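Local atomic coordinates of sugar phosphate isomerase/epimerase (Parabacteroides distasonis, PDB entry 3OBE), a protein that probably works as an isomerase of the xylose isomerase-like TIM-barrel family, with a sugar or sugar phosphate as the likely type of substrate. Residues Trp221-Met224 with Asp228-Glu231; Lys118-His123 with Lys160-Leu165; Asp143-Val148 with Glu201-Lys206; Arg44-Gly49 with Ala88-Ser93. All coordinates share one frame; numbering follows the deposited sequence. Where two conformers were deposited one is given.

Contact 1: residues Trp221-Met224 with Asp228-Glu231; sequences WAVM and DPVE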
loop_
_atom_site.group_PDB
_atom_site.type_symbol
_atom_site.label_atom_id
_atom_site.label_comp_id
_atom_site.label_asym_id
_atom_site.label_seq_id
_atom_site.Cartn_x
_atom_site.Cartn_y
_atom_site.Cartn_z
ATOM N N TRP A 221 -7.281 -0.027 -8.961
ATOM C CA TRP A 221 -8.644 0.083 -8.433
ATOM C C TRP A 221 -9.212 1.483 -8.748
ATOM O O TRP A 221 -10.433 1.636 -8.849
ATOM C CB TRP A 221 -8.679 -0.215 -6.933
ATOM C CG TRP A 221 -8.392 -1.672 -6.610
ATOM C CD1 TRP A 221 -7.356 -2.145 -5.845
ATOM C CD2 TRP A 221 -9.119 -2.838 -7.038
ATOM N NE1 TRP A 221 -7.413 -3.502 -5.749
ATOM C CE2 TRP A 221 -8.477 -3.966 -6.471
ATOM C CE3 TRP A 221 -10.263 -3.042 -7.818
ATOM C CZ2 TRP A 221 -8.918 -5.270 -6.702
ATOM C CZ3 TRP A 221 -10.687 -4.335 -8.034
ATOM C CH2 TRP A 221 -10.014 -5.433 -7.485
ATOM N N ALA A 222 -8.350 2.463 -8.996
ATOM C CA ALA A 222 -8.807 3.762 -9.498
ATOM C C ALA A 222 -9.392 3.611 -10.921
ATOM O O ALA A 222 -10.535 4.020 -11.178
ATOM C CB ALA A 222 -7.665 4.772 -9.497
ATOM N N VAL A 223 -8.656 2.938 -11.816
ATOM C CA VAL A 223 -9.218 2.636 -13.169
ATOM C C VAL A 223 -10.527 1.824 -13.105
ATOM O O VAL A 223 -11.487 2.127 -13.843
ATOM C CB VAL A 223 -8.178 1.965 -14.077
ATOM C CG1 VAL A 223 -8.842 1.530 -15.403
ATOM C CG2 VAL A 223 -6.967 2.947 -14.317
HETATM N N MSE A 224 -10.626 0.862 -12.177
HETATM C CA MSE A 224 -11.813 0.068 -12.007
HETATM C C MSE A 224 -12.950 0.871 -11.388
HETATM O O MSE A 224 -14.110 0.475 -11.513
HETATM C CB MSE A 224 -11.540 -1.177 -11.163
HETATM C CG MSE A 224 -10.561 -2.100 -11.819
HETATM SE SE MSE A 224 -11.379 -3.124 -13.224
HETATM C CE MSE A 224 -12.377 -4.333 -12.153
ATOM N N ASP A 228 -9.045 8.233 -13.946
ATOM C CA ASP A 228 -7.684 8.321 -14.482
ATOM C C ASP A 228 -6.723 8.554 -13.289
ATOM O O ASP A 228 -6.704 9.654 -12.691
ATOM C CB ASP A 228 -7.621 9.466 -15.474
ATOM C CG ASP A 228 -6.251 9.648 -16.082
ATOM O OD1 ASP A 228 -5.412 8.803 -15.787
ATOM O OD2 ASP A 228 -6.051 10.633 -16.860
ATOM N N PRO A 229 -5.900 7.550 -12.955
ATOM C CA PRO A 229 -5.005 7.769 -11.821
ATOM C C PRO A 229 -3.993 8.899 -12.037
ATOM O O PRO A 229 -3.598 9.578 -11.062
ATOM C CB PRO A 229 -4.314 6.412 -11.647
ATOM C CG PRO A 229 -4.534 5.689 -12.910
ATOM C CD PRO A 229 -5.764 6.191 -13.511
ATOM N N VAL A 230 -3.642 9.168 -13.284
ATOM C CA VAL A 230 -2.713 10.253 -13.586
ATOM C C VAL A 230 -3.341 11.600 -13.209
ATOM O O VAL A 230 -2.663 12.494 -12.700
ATOM C CB VAL A 230 -2.219 10.199 -15.031
ATOM C CG1 VAL A 230 -1.474 11.468 -15.380
ATOM C CG2 VAL A 230 -1.339 8.943 -15.196
ATOM N N GLU A 231 -4.652 11.712 -13.417
ATOM C CA GLU A 231 -5.385 12.926 -13.078
ATOM C C GLU A 231 -5.371 13.156 -11.561
ATOM O O GLU A 231 -5.183 14.293 -11.104
ATOM C CB GLU A 231 -6.818 12.878 -13.597
ATOM C CG GLU A 231 -7.486 14.220 -13.540
ATOM C CD GLU A 231 -8.913 14.205 -14.114
ATOM O OE1 GLU A 231 -9.380 13.125 -14.547
ATOM O OE2 GLU A 231 -9.568 15.271 -14.093
#
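Val223 meets the ring of Pro229 with a single methyl: CG2 lies 3.6 Å from Pro229 CD and 3.9 Å from Pro229 CG. The choice of methyl follows from chi1 of 174°, which turns CG1 anti to the backbone N and leaves CG2 beside that nitrogen, on the side from which the proline ring approaches. The two side chains cross obliquely, so the methyl is applied to the CG-CD portion of the pyrrolidine. One residue earlier, Ala222 turns its CB toward the other segment and reaches Pro229 CB at a looser 4.3 Å. The proline ring therefore receives Ala222 on its CB and Val223 on its CD.

Pro229 is the first residue of helix 229-235, and Asp228 before it is the N-cap. Asp228 OD1 accepts from Val230 N at 3.1 Å with an angle of 140° at the hydrogen, the donor standing 60° out of the carboxylate plane. This bent capping bond helps fix the backbone on both sides of Pro229. Beyond the pair, Ala222 also touches Phe175 and Val223 touches Met257.

Across the contact the chemistry is wholly apolar. A proline has no amide hydrogen to satisfy at the first helical position, and the capping bond of Asp228 stays within its own segment, so what joins the two segments is van der Waals packing of methyls on a proline ring.

Contact 2: residues Lys118-His123 with Lys160-Leu165; sequences KATDIH and KKAGIL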
loop_
_atom_site.group_PDB
_atom_site.type_symbol
_atom_site.label_atom_id
_atom_site.label_comp_id
_atom_site.label_asym_id
_atom_site.label_seq_id
_atom_site.Cartn_x
_atom_site.Cartn_y
_atom_site.Cartn_z
ATOM N N LYS A 118 0.294 1.478 19.851
ATOM C CA LYS A 118 0.913 0.181 20.027
ATOM C C LYS A 118 1.484 -0.342 18.727
ATOM O O LYS A 118 2.639 -0.865 18.678
ATOM C CB LYS A 118 -0.091 -0.819 20.629
ATOM C CG LYS A 118 0.455 -2.208 20.708
ATOM C CD LYS A 118 -0.471 -3.150 21.493
ATOM C CE LYS A 118 0.161 -4.532 21.670
ATOM N NZ LYS A 118 1.461 -4.453 22.383
ATOM N N ALA A 119 0.712 -0.176 17.646
ATOM C CA ALA A 119 1.164 -0.628 16.345
ATOM C C ALA A 119 2.450 0.091 15.939
ATOM O O ALA A 119 3.327 -0.544 15.366
ATOM C CB ALA A 119 0.094 -0.443 15.266
ATOM N N THR A 120 2.568 1.385 16.260
ATOM C CA THR A 120 3.765 2.154 15.887
ATOM C C THR A 120 4.986 1.610 16.632
ATOM O O THR A 120 6.049 1.424 16.029
ATOM C CB THR A 120 3.569 3.642 16.178
ATOM O OG1 THR A 120 2.455 4.125 15.378
ATOM C CG2 THR A 120 4.865 4.442 15.930
ATOM N N ASP A 121 4.821 1.317 17.919
ATOM C CA ASP A 121 5.935 0.783 18.723
ATOM C C ASP A 121 6.473 -0.514 18.074
ATOM O O ASP A 121 7.688 -0.748 17.964
ATOM C CB ASP A 121 5.492 0.557 20.157
ATOM C CG ASP A 121 5.308 1.864 20.944
ATOM O OD1 ASP A 121 5.813 2.934 20.537
ATOM O OD2 ASP A 121 4.646 1.798 21.983
ATOM N N ILE A 122 5.556 -1.371 17.646
ATOM C CA ILE A 122 5.921 -2.668 17.034
ATOM C C ILE A 122 6.555 -2.449 15.676
ATOM O O ILE A 122 7.544 -3.081 15.342
ATOM C CB ILE A 122 4.691 -3.581 16.904
ATOM C CG1 ILE A 122 4.176 -3.997 18.294
ATOM C CG2 ILE A 122 4.954 -4.807 15.971
ATOM C CD1 ILE A 122 5.094 -4.937 19.056
ATOM N N HIS A 123 6.024 -1.506 14.906
ATOM C CA HIS A 123 6.522 -1.291 13.558
ATOM C C HIS A 123 7.835 -0.515 13.575
ATOM O O HIS A 123 8.643 -0.648 12.629
ATOM C CB HIS A 123 5.473 -0.586 12.671
ATOM C CG HIS A 123 4.390 -1.505 12.171
ATOM N ND1 HIS A 123 3.380 -1.963 12.997
ATOM C CD2 HIS A 123 4.196 -2.100 10.966
ATOM C CE1 HIS A 123 2.600 -2.779 12.307
ATOM N NE2 HIS A 123 3.053 -2.861 11.067
ATOM N N LYS A 160 4.256 9.507 13.127
ATOM C CA LYS A 160 5.325 10.468 12.797
ATOM C C LYS A 160 6.301 10.677 13.947
ATOM O O LYS A 160 7.464 11.016 13.729
ATOM C CB LYS A 160 4.684 11.799 12.396
ATOM C CG LYS A 160 5.603 12.941 12.098
ATOM C CD LYS A 160 4.857 14.087 11.404
ATOM C CE LYS A 160 4.194 15.016 12.374
ATOM N NZ LYS A 160 2.990 15.488 11.738
ATOM N N LYS A 161 5.844 10.443 15.169
ATOM C CA LYS A 161 6.691 10.472 16.364
ATOM C C LYS A 161 7.839 9.491 16.297
ATOM O O LYS A 161 8.872 9.712 16.882
ATOM C CB LYS A 161 5.843 10.176 17.618
ATOM C CG LYS A 161 4.843 11.266 17.932
ATOM C CD LYS A 161 4.261 11.129 19.362
ATOM C CE LYS A 161 3.050 12.071 19.621
ATOM N NZ LYS A 161 1.984 11.426 20.496
ATOM N N ALA A 162 7.612 8.373 15.609
ATOM C CA ALA A 162 8.600 7.339 15.381
ATOM C C ALA A 162 9.274 7.510 14.035
ATOM O O ALA A 162 10.025 6.626 13.622
ATOM C CB ALA A 162 7.908 5.921 15.431
ATOM N N GLY A 163 8.985 8.595 13.312
ATOM C CA GLY A 163 9.564 8.782 11.985
ATOM C C GLY A 163 8.994 7.895 10.894
ATOM O O GLY A 163 9.660 7.641 9.911
ATOM N N ILE A 164 7.765 7.436 11.079
ATOM C CA ILE A 164 7.075 6.571 10.158
ATOM C C ILE A 164 5.888 7.336 9.540
ATOM O O ILE A 164 5.121 8.017 10.231
ATOM C CB ILE A 164 6.537 5.328 10.866
ATOM C CG1 ILE A 164 7.690 4.552 11.446
ATOM C CG2 ILE A 164 5.662 4.492 9.924
ATOM C CD1 ILE A 164 7.289 3.416 12.442
ATOM N N LEU A 165 5.714 7.151 8.239
ATOM C CA LEU A 165 4.650 7.823 7.477
ATOM C C LEU A 165 3.388 6.993 7.527
ATOM O O LEU A 165 3.396 5.841 7.093
ATOM C CB LEU A 165 5.032 7.979 6.027
ATOM C CG LEU A 165 6.252 8.849 5.722
ATOM C CD1 LEU A 165 6.581 8.735 4.235
ATOM C CD2 LEU A 165 6.022 10.312 6.126
#
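Ala119 O is gripped twice by His123, the residue whose backbone and CB meet Ile164 across the contact. His123 N gives the regular helical bond at 2.9 Å, and His123 ND1 adds a second at 2.8 Å with an angle of 153° at the hydrogen. The carbonyl oxygen lies close to the imidazole plane, whereas ND1 stands 39° above the carbonyl plane, clear of a lone-pair direction. With NE2 bonded to Ser95 OG, the ring is held at both nitrogens and its rotation is fixed; Phe65 meets it edge-to-face.

Ile164 sends CD1 against the helix backbone, 4.1 Å from His123 C and 4.3 Å from Thr120 O, so the end of its chain rests on the backbone of a single helical turn. Tighter is the meeting of two methyls, tip to tip: Thr120 CG2 lies 3.4 Å from Ala162 CB, closer than usual for carbons. In Thr120 chi1 of -61° sets CG2 anti to the backbone N, where it meets Ala162, and leaves OG1 to bond Trp116 O farther back in the same helix.

The second segment is shaped by its own backbone. Gly163, at positive phi, is the C-prime residue of a Schellman motif, with Gly163 N to Lys160 O at 2.9 Å and Ile164 N returning to Thr159 O. Thr120, His123 and Ile164 all touch Met131 of strand 130-133. Helix 109-126 thus packs on the turn joining the next helix, 142-160, to strand 165-169, an arrangement belonging to the successive beta-alpha units of a TIM barrel.

Contact 3: residues Asp143-Val148 with Glu201-Lys206; sequences DDAKVV and EELFLK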
loop_
_atom_site.group_PDB
_atom_site.type_symbol
_atom_site.label_atom_id
_atom_site.label_comp_id
_atom_site.label_asym_id
_atom_site.label_seq_id
_atom_site.Cartn_x
_atom_site.Cartn_y
_atom_site.Cartn_z
ATOM N N ASP A 143 -20.026 13.961 6.556
ATOM C CA ASP A 143 -19.658 14.005 7.977
ATOM C C ASP A 143 -18.906 12.734 8.375
ATOM O O ASP A 143 -17.917 12.817 9.095
ATOM C CB ASP A 143 -20.862 14.203 8.918
ATOM C CG ASP A 143 -21.453 15.631 8.846
ATOM O OD1 ASP A 143 -20.806 16.557 8.263
ATOM O OD2 ASP A 143 -22.562 15.799 9.383
ATOM N N ASP A 144 -19.330 11.576 7.841
ATOM C CA ASP A 144 -18.638 10.323 8.133
ATOM C C ASP A 144 -17.204 10.383 7.642
ATOM O O ASP A 144 -16.301 9.913 8.324
ATOM C CB ASP A 144 -19.321 9.153 7.428
ATOM C CG ASP A 144 -20.732 8.892 7.906
ATOM O OD1 ASP A 144 -21.145 9.340 8.990
ATOM O OD2 ASP A 144 -21.426 8.226 7.124
ATOM N N ALA A 145 -16.998 10.916 6.430
ATOM C CA ALA A 145 -15.679 11.088 5.870
ATOM C C ALA A 145 -14.802 12.046 6.693
ATOM O O ALA A 145 -13.625 11.823 6.826
ATOM C CB ALA A 145 -15.793 11.575 4.417
ATOM N N LYS A 146 -15.388 13.129 7.195
ATOM C CA LYS A 146 -14.651 14.048 8.058
ATOM C C LYS A 146 -14.205 13.440 9.382
ATOM O O LYS A 146 -13.057 13.599 9.767
ATOM C CB LYS A 146 -15.461 15.323 8.297
ATOM C CG LYS A 146 -15.635 16.174 7.034
ATOM C CD LYS A 146 -16.460 17.419 7.328
ATOM C CE LYS A 146 -16.192 18.540 6.340
ATOM N NZ LYS A 146 -16.779 19.835 6.888
ATOM N N VAL A 147 -15.060 12.664 10.027
ATOM C CA VAL A 147 -14.695 12.029 11.278
ATOM C C VAL A 147 -13.589 10.986 11.036
ATOM O O VAL A 147 -12.619 10.881 11.835
ATOM C CB VAL A 147 -15.896 11.380 12.034
ATOM C CG1 VAL A 147 -15.384 10.681 13.349
ATOM C CG2 VAL A 147 -16.954 12.463 12.412
ATOM N N VAL A 148 -13.734 10.225 9.967
ATOM C CA VAL A 148 -12.707 9.298 9.574
ATOM C C VAL A 148 -11.393 10.031 9.320
ATOM O O VAL A 148 -10.337 9.589 9.777
ATOM C CB VAL A 148 -13.135 8.397 8.350
ATOM C CG1 VAL A 148 -11.908 7.647 7.772
ATOM C CG2 VAL A 148 -14.188 7.407 8.791
ATOM N N GLU A 201 -12.531 9.736 -1.820
ATOM C CA GLU A 201 -11.094 9.956 -1.842
ATOM C C GLU A 201 -10.773 11.452 -1.702
ATOM O O GLU A 201 -9.855 11.836 -0.970
ATOM C CB GLU A 201 -10.475 9.385 -3.132
ATOM C CG GLU A 201 -8.959 9.356 -3.168
ATOM C CD GLU A 201 -8.260 8.277 -2.370
ATOM O OE1 GLU A 201 -8.929 7.484 -1.665
ATOM O OE2 GLU A 201 -6.984 8.236 -2.452
ATOM N N GLU A 202 -11.508 12.292 -2.442
ATOM C CA GLU A 202 -11.334 13.731 -2.375
ATOM C C GLU A 202 -11.571 14.282 -0.988
ATOM O O GLU A 202 -10.839 15.147 -0.506
ATOM C CB GLU A 202 -12.209 14.443 -3.443
ATOM C CG GLU A 202 -12.191 15.932 -3.372
ATOM C CD GLU A 202 -12.916 16.600 -4.521
ATOM O OE1 GLU A 202 -13.221 15.933 -5.496
ATOM O OE2 GLU A 202 -13.193 17.790 -4.420
ATOM N N LEU A 203 -12.627 13.815 -0.322
ATOM C CA LEU A 203 -12.898 14.221 1.014
ATOM C C LEU A 203 -11.755 13.838 1.978
ATOM O O LEU A 203 -11.396 14.634 2.849
ATOM C CB LEU A 203 -14.231 13.652 1.500
ATOM C CG LEU A 203 -15.445 14.234 0.805
ATOM C CD1 LEU A 203 -16.659 13.291 1.113
ATOM C CD2 LEU A 203 -15.662 15.708 1.244
ATOM N N PHE A 204 -11.204 12.643 1.829
ATOM C CA PHE A 204 -10.091 12.226 2.671
ATOM C C PHE A 204 -8.870 13.104 2.411
ATOM O O PHE A 204 -8.222 13.573 3.356
ATOM C CB PHE A 204 -9.678 10.771 2.445
ATOM C CG PHE A 204 -10.621 9.731 2.939
ATOM C CD1 PHE A 204 -11.663 9.982 3.816
ATOM C CD2 PHE A 204 -10.461 8.450 2.494
ATOM C CE1 PHE A 204 -12.491 8.945 4.257
ATOM C CE2 PHE A 204 -11.257 7.439 2.927
ATOM C CZ PHE A 204 -12.291 7.668 3.793
ATOM N N LEU A 205 -8.575 13.375 1.160
ATOM C CA LEU A 205 -7.489 14.306 0.834
ATOM C C LEU A 205 -7.653 15.678 1.454
ATOM O O LEU A 205 -6.711 16.236 2.060
ATOM C CB LEU A 205 -7.338 14.402 -0.690
ATOM C CG LEU A 205 -6.757 13.132 -1.332
ATOM C CD1 LEU A 205 -7.226 12.968 -2.790
ATOM C CD2 LEU A 205 -5.218 13.125 -1.318
ATOM N N LYS A 206 -8.823 16.244 1.253
ATOM C CA LYS A 206 -9.075 17.621 1.694
ATOM C C LYS A 206 -9.186 17.772 3.183
ATOM O O LYS A 206 -8.944 18.874 3.721
ATOM C CB LYS A 206 -10.289 18.211 1.015
ATOM C CG LYS A 206 -10.142 18.131 -0.500
ATOM C CD LYS A 206 -10.030 19.390 -1.215
ATOM C CE LYS A 206 -10.523 19.212 -2.640
ATOM N NZ LYS A 206 -10.357 20.440 -3.430
#
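Ala145 and Leu203 form the closest backbone pair, their CA atoms 6.4 Å apart, and Ala145 CB rests against Leu203 CD1 at 3.8 Å. Beside them the Phe204 ring reaches across with its CE1 corner. Val148 CG1 lies 3.8 Å from Phe204 CE1, the two side chains meeting at a slant, while Ala145 O sits at the ring edge near its plane, 4.0 Å from the same CE1. With chi1 of -71°, Phe204 carries its CG beside the backbone N, and from there the ring reaches helix 142-160.

Outside this first shell, Phe152 and Tyr168 each meet the Phe204 ring edge-to-face, and Phe215 of strand 213-218 touches it as well. Ala145 O is also hydrogen-bonded to Ser149 OG, which helps account for a carbonyl in this largely apolar setting. Replacing Phe204 by an alanine would probably open a gap beside Val148 and leave Phe152 and Tyr168 without the ring they pack on.

The segment axes approach to 9.0 Å and cross at -42°. Helices 142-160 and 200-207, which precede and follow strand 165-169, are thus packed side by side as neighbours in the helical layer of a TIM barrel.

Contact 4: residues Arg44-Gly49 with Ala88-Ser93; sequences RLAKAG and AGLRIS. With EOH (ethanol), chain E.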
loop_
_atom_site.group_PDB
_atom_site.type_symbol
_atom_site.label_atom_id
_atom_site.label_comp_id
_atom_site.label_asym_id
_atom_site.label_seq_id
_atom_site.Cartn_x
_atom_site.Cartn_y
_atom_site.Cartn_z
ATOM N N ARG A 44 13.978 -16.114 -3.893
ATOM C CA ARG A 44 13.338 -16.003 -5.203
ATOM C C ARG A 44 12.922 -14.558 -5.540
ATOM O O ARG A 44 13.130 -14.063 -6.674
ATOM C CB ARG A 44 12.110 -16.915 -5.194
ATOM C CG ARG A 44 11.793 -17.456 -6.514
ATOM C CD ARG A 44 10.880 -18.698 -6.454
ATOM N NE ARG A 44 10.132 -18.737 -7.690
ATOM C CZ ARG A 44 9.120 -19.565 -7.930
ATOM N NH1 ARG A 44 8.718 -20.425 -7.005
ATOM N NH2 ARG A 44 8.525 -19.535 -9.109
ATOM N N LEU A 45 12.303 -13.898 -4.568
ATOM C CA LEU A 45 11.894 -12.511 -4.756
ATOM C C LEU A 45 13.123 -11.614 -5.024
ATOM O O LEU A 45 13.107 -10.772 -5.949
ATOM C CB LEU A 45 11.117 -12.045 -3.571
ATOM C CG LEU A 45 9.772 -12.737 -3.361
ATOM C CD1 LEU A 45 9.105 -12.159 -2.134
ATOM C CD2 LEU A 45 8.849 -12.519 -4.625
ATOM N N ALA A 46 14.174 -11.817 -4.231
ATOM C CA ALA A 46 15.426 -11.066 -4.430
ATOM C C ALA A 46 16.009 -11.321 -5.802
ATOM O O ALA A 46 16.400 -10.370 -6.495
ATOM C CB ALA A 46 16.469 -11.334 -3.282
ATOM N N LYS A 47 16.017 -12.581 -6.231
ATOM C CA LYS A 47 16.530 -12.936 -7.573
ATOM C C LYS A 47 15.723 -12.256 -8.707
ATOM O O LYS A 47 16.251 -11.847 -9.751
ATOM C CB LYS A 47 16.552 -14.464 -7.733
ATOM N N ALA A 48 14.429 -12.081 -8.495
ATOM C CA ALA A 48 13.579 -11.397 -9.499
ATOM C C ALA A 48 13.740 -9.889 -9.538
ATOM O O ALA A 48 13.256 -9.225 -10.471
ATOM C CB ALA A 48 12.105 -11.729 -9.276
ATOM N N GLY A 49 14.400 -9.330 -8.528
ATOM C CA GLY A 49 14.649 -7.906 -8.488
ATOM C C GLY A 49 13.897 -7.114 -7.454
ATOM O O GLY A 49 14.081 -5.896 -7.357
ATOM N N ALA A 88 17.830 -12.109 3.362
ATOM C CA ALA A 88 17.558 -12.330 1.953
ATOM C C ALA A 88 17.933 -11.133 1.037
ATOM O O ALA A 88 17.821 -11.232 -0.192
ATOM C CB ALA A 88 16.087 -12.706 1.770
ATOM N N GLY A 89 18.409 -10.032 1.612
ATOM C CA GLY A 89 18.696 -8.806 0.845
ATOM C C GLY A 89 17.489 -7.949 0.494
ATOM O O GLY A 89 17.509 -7.203 -0.496
ATOM N N LEU A 90 16.452 -8.055 1.313
ATOM C CA LEU A 90 15.230 -7.304 1.119
ATOM C C LEU A 90 15.068 -6.388 2.332
ATOM O O LEU A 90 15.846 -6.469 3.265
ATOM C CB LEU A 90 14.042 -8.262 1.003
ATOM C CG LEU A 90 14.043 -9.233 -0.190
ATOM C CD1 LEU A 90 12.956 -10.246 -0.045
ATOM C CD2 LEU A 90 13.892 -8.464 -1.505
ATOM N N ARG A 91 14.076 -5.501 2.297
ATOM C CA ARG A 91 13.739 -4.698 3.421
ATOM C C ARG A 91 12.228 -4.641 3.528
ATOM O O ARG A 91 11.560 -4.381 2.514
ATOM C CB ARG A 91 14.322 -3.318 3.230
ATOM C CG ARG A 91 13.860 -2.313 4.255
ATOM C CD ARG A 91 14.502 -0.888 4.135
ATOM N NE ARG A 91 13.859 -0.139 5.220
ATOM C CZ ARG A 91 13.108 0.944 5.100
ATOM N NH1 ARG A 91 13.010 1.595 3.940
ATOM N NH2 ARG A 91 12.502 1.415 6.178
ATOM N N ILE A 92 11.710 -4.835 4.738
ATOM C CA ILE A 92 10.288 -4.543 5.036
ATOM C C ILE A 92 10.155 -3.029 5.233
ATOM O O ILE A 92 10.582 -2.503 6.279
ATOM C CB ILE A 92 9.762 -5.288 6.299
ATOM C CG1 ILE A 92 10.024 -6.784 6.201
ATOM C CG2 ILE A 92 8.269 -4.981 6.469
ATOM C CD1 ILE A 92 9.795 -7.573 7.533
ATOM N N SER A 93 9.584 -2.358 4.246
ATOM C CA SER A 93 9.455 -0.917 4.241
ATOM C C SER A 93 8.074 -0.387 4.467
ATOM O O SER A 93 7.936 0.799 4.826
ATOM C CB SER A 93 10.099 -0.320 3.021
ATOM O OG SER A 93 9.694 -0.890 1.787
HETATM C C1 EOH E . 10.684 3.717 0.850
HETATM C C2 EOH E . 9.186 3.529 0.705
HETATM O O EOH E . 11.153 3.148 2.064
#
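Leu90, in one of its two modelled conformers, has chi1 of -63° and chi2 of 171°, which set its two methyls against helix 38-48. There CD2 comes 4.2 Å from Ala46 CB and CD1 4.4 Å from Leu45 CB; both approaches are loose and are measured on this one conformer. Independent of it is the closer meeting of Ala46 CB with the carbonyl oxygen Ala88 O at 3.4 Å.

Gly89 and Gly49, both at positive phi, end their helices in Schellman motifs. At Gly89 a CB would have pointed toward the helix, about 4.6 Å from Ala46 CB. Leu45 also packs on Phe288 and Val291 of helix 287-300.

Arg91 runs the other way, extended from CG to NE, and its NH1 gives a weak bond of 3.1 Å to ethanol O, the alcohol lying at the guanidinium edge. Ser93 CB sits 3.6 Å above that guanidinium plane, offset toward the rim, while Arg91 NH2 bonds Ser129 OG and Gly127 O.

The chemistry thus divides: contact between the segments rests on methyl and methylene packing plus one carbonyl touch, whereas the polar guanidinium is fixed mainly by its protein partners, the ethanol, probably from the crystallisation liquor, being a weak addition.

In the fold
Contacts 2 and 4 repeat one theme, a helix packed on the Schellman turn that leads from the next helix into a barrel strand; their centres are 23 Å apart and their nearest atoms about 7 Å. Contact 3 uses the beginning of helix 142-160, and contact 2 the turn that follows its end; their segments alternate along the chain. Contact 1 follows strand 213-218 and lies about 8 Å from contact 3 by nearest atoms. Contacts 3 and 4, 36 Å apart between centres, lie on opposite sides of the chain's centre, as do contacts 1 and 2. The ethanol belongs to contact 4 and marks no established active site.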